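Local coordinates for beta-2-microglobulin (PDB 5H5Z), which pairs as the light chain with the MHC class I heavy chain and supports its presentation of peptides to the immune system, at the interface of chains B and A. Residues are numbered along the deposited sequence; one frame, centred on the assembly and turned at random. Chains: chain A, Beta-2-microglobulin; chain B, MHC class I antigen.

Both contacts join beta-2-microglobulin, chain A, to the C1-set immunoglobulin domain of the heavy chain B, and their centres lie about 16 Å apart. They share no residue. In chain A they are joined by the loop after strand 7-12, which gives A:His13 to contact 1 and A:Gly16 to A:Tyr18 to contact 2. Contact 1 sets the heavy-chain loop between strands 227-228 and 234-240 against A:His13 and strand 22-29. Contact 2 joins the C-terminal stretches of both chains and adds B:Lys188, just after strand 182-187. Contact 1 is centred on one histidine, whereas contact 2 is a wider polar clamp. Together they anchor the two domains at separate points.

Contact 1: the interface of chains B and A. Residues chain B 200, 229-231, 233; chain A 13, 23, 25.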
ATOM      1  N   GLY B 200       4.230   8.289  12.726  1.00 20.90           N
ATOM      2  CA  GLY B 200       5.665   8.296  12.466  1.00 21.75           C
ATOM      3  C   GLY B 200       6.392   7.041  12.894  1.00 20.88           C
ATOM      4  O   GLY B 200       7.616   7.031  12.981  1.00 25.10           O
ATOM      5  N   ASN B 229       1.851   6.867   6.112  1.00 24.15           N
ATOM      6  CA  ASN B 229       2.341   8.216   5.882  1.00 22.63           C
ATOM      7  C   ASN B 229       3.035   8.284   4.518  1.00 24.49           C
ATOM      8  O   ASN B 229       3.129   7.276   3.813  1.00 30.76           O
ATOM      9  CB  ASN B 229       3.261   8.662   7.019  1.00 22.10           C
ATOM     10  CG  ASN B 229       2.490   9.068   8.264  1.00 23.41           C
ATOM     11  OD1 ASN B 229       1.373   9.593   8.173  1.00 26.70           O
ATOM     12  ND2 ASN B 229       3.077   8.829   9.434  1.00 23.69           N
ATOM     13  N   GLU B 230       3.514   9.471   4.155  1.00 25.69           N
ATOM     14  CA  GLU B 230       4.139   9.711   2.855  1.00 28.47           C
ATOM     15  C   GLU B 230       5.585   9.213   2.777  1.00 29.75           C
ATOM     16  O   GLU B 230       6.138   9.089   1.683  1.00 31.26           O
ATOM     17  CB  GLU B 230       4.076  11.207   2.510  1.00 26.75           C
ATOM     18  CG  GLU B 230       5.193  12.082   3.085  1.00 29.66           C
ATOM     19  CD  GLU B 230       5.098  12.327   4.590  1.00 33.30           C
ATOM     20  OE1 GLU B 230       6.049  12.915   5.147  1.00 32.19           O
ATOM     21  OE2 GLU B 230       4.094  11.944   5.226  1.00 32.45           O
ATOM     22  N   ASP B 231       6.176   8.921   3.935  1.00 28.23           N
ATOM     23  CA  ASP B 231       7.616   8.688   4.053  1.00 28.54           C
ATOM     24  C   ASP B 231       7.986   7.255   4.441  1.00 26.50           C
ATOM     25  O   ASP B 231       9.135   6.986   4.801  1.00 30.21           O
ATOM     26  CB  ASP B 231       8.221   9.680   5.062  1.00 30.90           C
ATOM     27  CG  ASP B 231       7.670   9.499   6.479  1.00 30.26           C
ATOM     28  OD1 ASP B 231       6.742   8.687   6.679  1.00 28.38           O
ATOM     29  OD2 ASP B 231       8.172  10.171   7.402  1.00 30.23           O
ATOM     30  N   SER B 233       6.679   5.624   7.002  1.00 22.56           N
ATOM     31  CA  SER B 233       6.186   5.404   8.358  1.00 22.15           C
ATOM     32  C   SER B 233       4.671   5.243   8.341  1.00 21.17           C
ATOM     33  O   SER B 233       4.036   5.348   7.287  1.00 22.41           O
ATOM     34  CB  SER B 233       6.602   6.541   9.304  1.00 22.22           C
ATOM     35  OG  SER B 233       5.885   7.737   9.037  1.00 25.69           O
TER
ATOM     36  N   HIS A  13      -0.064  13.996   8.283  1.00 23.09           N
ATOM     37  CA  HIS A  13       1.016  13.231   8.912  1.00 23.78           C
ATOM     38  C   HIS A  13       1.028  13.455  10.426  1.00 24.07           C
ATOM     39  O   HIS A  13       0.985  12.496  11.198  1.00 23.75           O
ATOM     40  CB  HIS A  13       2.369  13.604   8.286  1.00 23.69           C
ATOM     41  CG  HIS A  13       3.528  12.806   8.804  1.00 25.76           C
ATOM     42  ND1 HIS A  13       4.331  12.042   7.981  1.00 27.83           N
ATOM     43  CD2 HIS A  13       4.026  12.659  10.055  1.00 27.48           C
ATOM     44  CE1 HIS A  13       5.272  11.460   8.705  1.00 28.70           C
ATOM     45  NE2 HIS A  13       5.110  11.820   9.965  1.00 30.82           N
ATOM     46  N   THR A  23       2.038  17.532   6.474  1.00 25.61           N
ATOM     47  CA  THR A  23       1.846  16.881   5.186  1.00 24.04           C
ATOM     48  C   THR A  23       0.393  16.433   5.068  1.00 22.26           C
ATOM     49  O   THR A  23      -0.123  15.727   5.930  1.00 23.53           O
ATOM     50  CB  THR A  23       2.809  15.689   4.993  1.00 24.10           C
ATOM     51  OG1 THR A  23       4.161  16.146   5.129  1.00 25.39           O
ATOM     52  CG2 THR A  23       2.643  15.071   3.608  1.00 25.90           C
ATOM     53  N   ILE A  25      -2.309  14.184   3.320  1.00 21.48           N
ATOM     54  CA  ILE A  25      -2.265  12.862   2.708  1.00 21.18           C
ATOM     55  C   ILE A  25      -3.656  12.396   2.306  1.00 19.89           C
ATOM     56  O   ILE A  25      -4.614  12.484   3.093  1.00 22.82           O
ATOM     57  CB  ILE A  25      -1.630  11.821   3.665  1.00 20.50           C
ATOM     58  CG1 ILE A  25      -0.214  12.258   4.077  1.00 19.46           C
ATOM     59  CG2 ILE A  25      -1.639  10.433   3.033  1.00 21.45           C
ATOM     60  CD1 ILE A  25       0.349  11.520   5.275  1.00 23.32           C
TER
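A:His13 meets B:Glu230 edge on and lies under the amide of B:Asn229. Its ring nitrogen ND1 donates a hydrogen bond to the carboxylate oxygen OE2 of B:Glu230, 2.8 Å long and nearly straight at 174°. The acceptor lies in the ring plane and uses its syn lone pair. The carboxylate itself is turned steeply against the ring.

B:Asn229 stacks on one face of the imidazole, with the two planes 14° apart. Its ND2 is 3.5 Å from CE1 of A:His13 and sits toward the rim. A:His13 has CG anti to its backbone N (chi1 -176°), which carries the ring across to chain B. B:Asp231 stands at the ring edge, where its OD2 comes to 3.4 Å from CE1 of A:His13. The two carboxylates near the ring may favour a protonated histidine, though its charge is not seen.

The methyl CG2 of A:Thr23 packs beside the carboxylate of B:Glu230, 3.8 Å from its carbon CD. The end of A:Ile25, CD1, lies 3.6 Å from OD1 of B:Asn229. Both residues belong to strand 22-29.

A second shell fixes the stacked amide. ND2 of B:Asn229 donates to the hydroxyl OG of B:Ser233 at 3.0 Å, in the amide plane. That hydroxyl in turn donates to OD1 of B:Asp231 at 2.7 Å. OD1 also accepts the backbone N of B:Ser233, from above the carboxylate plane, which ties B:Asp231 to the serine.

The site is part of the interface between the immunoglobulin domains of the two chains. It ties the heavy-chain loop to beta-2-microglobulin, mainly through A:His13, with A:Thr23 and A:Ile25 beside it.

Contact 2: the interface of chains B and A. Residues chain B 188, 273; chain A 16-18, 95-96, 98.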
ATOM      1  N   LYS B 188     -11.544  18.620  19.526  1.00 26.77           N
ATOM      2  CA  LYS B 188     -12.022  19.783  18.787  1.00 28.18           C
ATOM      3  C   LYS B 188     -12.756  20.772  19.687  1.00 27.49           C
ATOM      4  O   LYS B 188     -12.669  21.981  19.496  1.00 27.05           O
ATOM      5  CB  LYS B 188     -12.923  19.342  17.635  1.00 31.89           C
ATOM      6  CG  LYS B 188     -12.205  18.494  16.595  1.00 32.09           C
ATOM      7  CD  LYS B 188     -13.030  18.325  15.329  1.00 41.49           C
ATOM      8  CE  LYS B 188     -13.217  19.643  14.591  1.00 43.42           C
ATOM      9  NZ  LYS B 188     -12.086  19.945  13.672  1.00 35.94           N
ATOM     10  N   ASN B 273      -7.270  23.239  18.349  1.00 26.62           N
ATOM     11  CA  ASN B 273      -7.219  24.482  17.595  1.00 28.64           C
ATOM     12  C   ASN B 273      -8.277  25.436  18.145  1.00 37.76           C
ATOM     13  O   ASN B 273      -9.229  24.990  18.791  1.00 43.52           O
ATOM     14  CB  ASN B 273      -7.465  24.209  16.109  1.00 29.41           C
ATOM     15  CG  ASN B 273      -6.262  23.590  15.416  1.00 30.16           C
ATOM     16  OD1 ASN B 273      -5.114  23.934  15.702  1.00 32.40           O
ATOM     17  ND2 ASN B 273      -6.521  22.684  14.482  1.00 31.98           N
TER
ATOM     18  N   GLY A  16      -3.199  18.122  12.995  1.00 26.65           N
ATOM     19  CA  GLY A  16      -3.404  19.311  12.166  1.00 27.26           C
ATOM     20  C   GLY A  16      -3.487  20.603  12.952  1.00 28.25           C
ATOM     21  O   GLY A  16      -4.506  21.292  12.913  1.00 33.55           O
ATOM     22  N   GLU A  17      -2.410  20.927  13.668  1.00 29.23           N
ATOM     23  CA  GLU A  17      -2.300  22.173  14.421  1.00 26.99           C
ATOM     24  C   GLU A  17      -2.094  23.333  13.452  1.00 26.65           C
ATOM     25  O   GLU A  17      -1.224  23.266  12.582  1.00 29.40           O
ATOM     26  CB  GLU A  17      -1.123  22.085  15.400  1.00 35.40           C
ATOM     27  CG  GLU A  17      -0.858  23.351  16.201  1.00 43.69           C
ATOM     28  CD  GLU A  17       0.462  23.302  16.944  1.00 50.51           C
ATOM     29  OE1 GLU A  17       1.167  24.334  16.976  1.00 53.13           O
ATOM     30  OE2 GLU A  17       0.797  22.233  17.494  1.00 50.87           O
ATOM     31  N   TYR A  18      -2.888  24.391  13.603  1.00 29.20           N
ATOM     32  CA  TYR A  18      -2.764  25.575  12.752  1.00 30.26           C
ATOM     33  C   TYR A  18      -1.403  26.245  12.858  1.00 33.13           C
ATOM     34  O   TYR A  18      -0.855  26.393  13.957  1.00 36.27           O
ATOM     35  CB  TYR A  18      -3.844  26.613  13.078  1.00 32.43           C
ATOM     36  CG  TYR A  18      -5.258  26.190  12.756  1.00 35.49           C
ATOM     37  CD1 TYR A  18      -5.555  25.473  11.594  1.00 35.83           C
ATOM     38  CD2 TYR A  18      -6.307  26.540  13.601  1.00 35.42           C
ATOM     39  CE1 TYR A  18      -6.853  25.096  11.300  1.00 38.57           C
ATOM     40  CE2 TYR A  18      -7.607  26.166  13.314  1.00 34.08           C
ATOM     41  CZ  TYR A  18      -7.875  25.448  12.164  1.00 36.18           C
ATOM     42  OH  TYR A  18      -9.171  25.084  11.883  1.00 38.04           O
ATOM     43  N   GLU A  95     -10.525  16.613   7.699  1.00 27.78           N
ATOM     44  CA  GLU A  95     -10.966  16.860   9.072  1.00 29.59           C
ATOM     45  C   GLU A  95      -9.736  16.833   9.975  1.00 26.40           C
ATOM     46  O   GLU A  95      -9.040  15.816  10.031  1.00 32.92           O
ATOM     47  CB  GLU A  95     -11.955  15.766   9.488  1.00 39.87           C
ATOM     48  CG  GLU A  95     -12.192  15.638  10.984  1.00 37.69           C
ATOM     49  CD  GLU A  95     -12.898  16.845  11.564  1.00 45.75           C
ATOM     50  OE1 GLU A  95     -14.123  16.982  11.346  1.00 50.61           O
ATOM     51  OE2 GLU A  95     -12.223  17.656  12.231  1.00 48.89           O
ATOM     52  N   SER A  96      -9.479  17.935  10.681  1.00 27.68           N
ATOM     53  CA  SER A  96      -8.275  18.055  11.512  0.50 30.39           C
ATOM     54  C   SER A  96      -8.305  17.251  12.821  1.00 32.43           C
ATOM     55  O   SER A  96      -7.257  16.987  13.406  1.00 35.29           O
ATOM     56  CB  SER A  96      -7.970  19.525  11.813  0.50 31.56           C
ATOM     57  OG  SER A  96      -8.916  20.062  12.710  0.50 28.18           O
ATOM     58  N   MET A  98      -8.761  18.303  15.450  1.00 33.77           N
ATOM     59  CA  MET A  98      -8.347  19.301  16.435  1.00 34.29           C
ATOM     60  C   MET A  98      -9.194  20.557  16.346  1.00 35.20           C
ATOM     61  O   MET A  98      -9.149  21.395  17.245  1.00 31.76           O
ATOM     62  CB  MET A  98      -6.904  19.712  16.192  1.00 38.86           C
ATOM     63  CG  MET A  98      -5.865  18.847  16.854  1.00 41.21           C
ATOM     64  SD  MET A  98      -4.252  19.545  16.477  1.00 40.28           S
ATOM     65  CE  MET A  98      -4.147  20.926  17.608  1.00 36.02           C
ATOM     66  OXT MET A  98      -9.914  20.777  15.372  1.00 39.26           O
TER
HETATM   67  O   HOH W   1     -11.105  23.141  17.492  1.00 36.12           O
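B:Asn273 has CG beside its backbone N and opposite the carbonyl carbon (chi1 -75°), which lays its amide over the ring of A:Tyr18. The chain of B:Lys188 bends at chi3 and chi4 and turns its amine toward A:Glu95 and the C-terminus of A:Met98.

The amide and the tyrosine ring are stacked, with their planes 15° apart. CG of B:Asn273 is 3.7 Å from the centroid of the A:Tyr18 ring and offset toward the rim. Both ends of the amide are bonded to the loop of chain A. ND2 of B:Asn273 donates to the carbonyl O of A:Gly16 at 2.9 Å, within the amide plane. OD1 of B:Asn273 accepts the backbone N of A:Tyr18 at 3.1 Å. The two bonds fix which way round the amide lies. The backbone N of B:Asn273 donates to the terminal carboxylate O of A:Met98 at 2.9 Å, from above the carboxylate plane.

NZ of B:Lys188 forms a salt bridge and hydrogen bond with OE2 of A:Glu95 at 2.7 Å, on the syn lone pair. NZ of B:Lys188 also donates to OXT of A:Met98 at 2.9 Å. The amine thus lies between two carboxylates, which would tend to keep it charged. The other terminal oxygen, O of A:Met98, also contacts a water at 2.6 Å. This water bridges to the backbone carbonyls of B:Lys188 and B:Asn273. Within chain A, the backbone N of A:Met98 donates to OG of A:Ser96, which may steady the tail.

In the fold, the C-terminal tail of beta-2-microglobulin, past strand 88-93, fits between the heavy-chain stretch just after strand 182-187 and the C-terminal tail of the heavy chain. The loop between strands 7-12 and 22-29 flanks it.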